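Local atomic coordinates of RavA (Legionella pneumophila str. Paris, PDB entry 6WO6), a protein that is an effector of the pathogen Legionella pneumophila, probably acting inside the host cell, with a molecular role that is not established. Residues Ser216-Leu221 against Leu285-Leu290. The protein carries 2 engineered substitutions. Numbering follows the deposited sequence.
Sequences SIAGKL and LEFAIL
Helix 281-286 runs out just before Phe287, and the turn that follows lies against one flank of the helical segment Ser216-Leu221, with Gly219 at the centre of the contact. Glu286 stays off this helix segment but lays its CG over one face of the Phe287 ring, toward the rim, while its OE2 is tied to Lys250 by a salt bridge and to Ser215 by a hydrogen bond. Phe287 is the first residue to leave helical geometry and comes nearest to the other segment, its CA 5.1 Å from the CA of Gly219. The benzyl group has CG anti to the carbonyl carbon (chi1 -59°), which carries the ring toward the helix; the leading side of the ring meets it obliquely, CD1 lying 3.9 Å from Gly219 CA and CE1 3.8 Å from Ala218 CB. A type I beta turn from Phe287 to Leu290 then swings the chain round, closed by the hydrogen bond from Leu290 N to Phe287 O (3.1 Å). Ile289, at its third position, points back at the helix: CG2 lies over Gly219 on the side where that residue carries no side chain, 4.0 Å from Gly219 O, and CD1, at the end of a fully extended chain (chi1 -167°, chi2 180°), reaches 4.4 Å from CG in the aliphatic part of Lys220. Leu290 adds a looser approach through CD2, 4.4 Å from Gly219 O. No hydrogen bond joins the two segments, so apolar packing carries the contact. Ile289 and Leu290 continue it onto Leu223 further along helix 214-224, Phe287 also packs on Ala254 and Leu257 of helix 246-265, and behind the turn Leu285 and Ala288 rest on helix 311-327, which places this bend between three helices of the all-helical chain.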
loop_
_atom_site.group_PDB
_atom_site.type_symbol
_atom_site.label_atom_id
_atom_site.label_comp_id
_atom_site.label_asym_id
_atom_site.label_seq_id
_atom_site.Cartn_x
_atom_site.Cartn_y
_atom_site.Cartn_z
ATOM N N SER A 216 -15.692 12.900 -5.625
ATOM C CA SER A 216 -15.041 13.457 -6.807
ATOM C C SER A 216 -14.607 12.361 -7.772
ATOM O O SER A 216 -14.795 12.479 -8.990
ATOM C CB SER A 216 -13.844 14.307 -6.381
ATOM O OG SER A 216 -12.995 14.592 -7.478
ATOM N N ILE A 217 -14.012 11.289 -7.243
ATOM C CA ILE A 217 -13.573 10.186 -8.091
ATOM C C ILE A 217 -14.765 9.556 -8.794
ATOM O O ILE A 217 -14.699 9.231 -9.984
ATOM C CB ILE A 217 -12.793 9.148 -7.259
ATOM C CG1 ILE A 217 -11.602 9.805 -6.563
ATOM C CG2 ILE A 217 -12.327 7.993 -8.133
ATOM C CD1 ILE A 217 -10.989 8.939 -5.487
ATOM N N ALA A 218 -15.877 9.382 -8.075
ATOM C CA ALA A 218 -17.058 8.775 -8.676
ATOM C C ALA A 218 -17.644 9.667 -9.760
ATOM O O ALA A 218 -18.087 9.175 -10.804
ATOM C CB ALA A 218 -18.102 8.479 -7.601
ATOM N N GLY A 219 -17.649 10.983 -9.532
ATOM C CA GLY A 219 -18.123 11.895 -10.560
ATOM C C GLY A 219 -17.275 11.834 -11.816
ATOM O O GLY A 219 -17.797 11.731 -12.933
ATOM N N LYS A 220 -15.948 11.884 -11.649
ATOM C CA LYS A 220 -15.061 11.803 -12.807
ATOM C C LYS A 220 -15.166 10.452 -13.506
ATOM O O LYS A 220 -15.067 10.384 -14.735
ATOM C CB LYS A 220 -13.616 12.081 -12.394
ATOM C CG LYS A 220 -13.391 13.473 -11.821
ATOM C CD LYS A 220 -11.927 13.874 -11.908
ATOM C CE LYS A 220 -11.652 15.166 -11.157
ATOM N NZ LYS A 220 -11.725 14.972 -9.681
ATOM N N LEU A 221 -15.382 9.373 -12.749
ATOM C CA LEU A 221 -15.574 8.065 -13.363
ATOM C C LEU A 221 -16.845 8.040 -14.200
ATOM O O LEU A 221 -16.823 7.643 -15.369
ATOM C CB LEU A 221 -15.619 6.978 -12.289
ATOM C CG LEU A 221 -14.274 6.494 -11.747
ATOM C CD1 LEU A 221 -14.479 5.489 -10.623
ATOM C CD2 LEU A 221 -13.450 5.889 -12.867
ATOM N N LEU A 285 -26.181 17.532 -6.877
ATOM C CA LEU A 285 -25.074 18.372 -6.428
ATOM C C LEU A 285 -23.810 17.551 -6.209
ATOM O O LEU A 285 -22.707 17.994 -6.555
ATOM C CB LEU A 285 -25.458 19.107 -5.145
ATOM C CG LEU A 285 -26.551 20.174 -5.206
ATOM C CD1 LEU A 285 -26.822 20.728 -3.815
ATOM C CD2 LEU A 285 -26.170 21.287 -6.164
ATOM N N GLU A 286 -23.951 16.352 -5.636
ATOM C CA GLU A 286 -22.788 15.516 -5.356
ATOM C C GLU A 286 -22.025 15.174 -6.627
ATOM O O GLU A 286 -20.804 14.985 -6.588
ATOM C CB GLU A 286 -23.226 14.237 -4.638
ATOM C CG GLU A 286 -22.087 13.403 -4.069
ATOM C CD GLU A 286 -22.580 12.157 -3.350
ATOM O OE1 GLU A 286 -23.736 11.747 -3.586
ATOM O OE2 GLU A 286 -21.812 11.588 -2.546
ATOM N N PHE A 287 -22.722 15.105 -7.761
ATOM C CA PHE A 287 -22.142 14.737 -9.047
ATOM C C PHE A 287 -22.436 15.801 -10.095
ATOM O O PHE A 287 -22.727 15.495 -11.256
ATOM C CB PHE A 287 -22.657 13.371 -9.496
ATOM C CG PHE A 287 -22.347 12.266 -8.528
ATOM C CD1 PHE A 287 -21.074 12.131 -7.995
ATOM C CD2 PHE A 287 -23.329 11.371 -8.139
ATOM C CE1 PHE A 287 -20.784 11.112 -7.098
ATOM C CE2 PHE A 287 -23.047 10.352 -7.242
ATOM C CZ PHE A 287 -21.774 10.223 -6.721
ATOM N N ALA A 288 -22.344 17.073 -9.694
ATOM C CA ALA A 288 -22.716 18.172 -10.580
ATOM C C ALA A 288 -21.857 18.211 -11.838
ATOM O O ALA A 288 -22.317 18.683 -12.887
ATOM C CB ALA A 288 -22.620 19.499 -9.828
ATOM N N ILE A 289 -20.621 17.706 -11.759
ATOM C CA ILE A 289 -19.710 17.714 -12.899
ATOM C C ILE A 289 -20.318 17.025 -14.114
ATOM O O ILE A 289 -19.914 17.298 -15.249
ATOM C CB ILE A 289 -18.370 17.057 -12.500
ATOM C CG1 ILE A 289 -17.290 17.337 -13.548
ATOM C CG2 ILE A 289 -18.544 15.560 -12.300
ATOM C CD1 ILE A 289 -15.953 16.718 -13.217
ATOM N N LEU A 290 -21.303 16.151 -13.902
ATOM C CA LEU A 290 -21.919 15.441 -15.017
ATOM C C LEU A 290 -22.730 16.365 -15.917
ATOM O O LEU A 290 -22.866 16.088 -17.114
ATOM C CB LEU A 290 -22.813 14.319 -14.490
ATOM C CG LEU A 290 -22.130 13.026 -14.059
ATOM C CD1 LEU A 290 -23.122 12.097 -13.388
ATOM C CD2 LEU A 290 -21.511 12.360 -15.269
#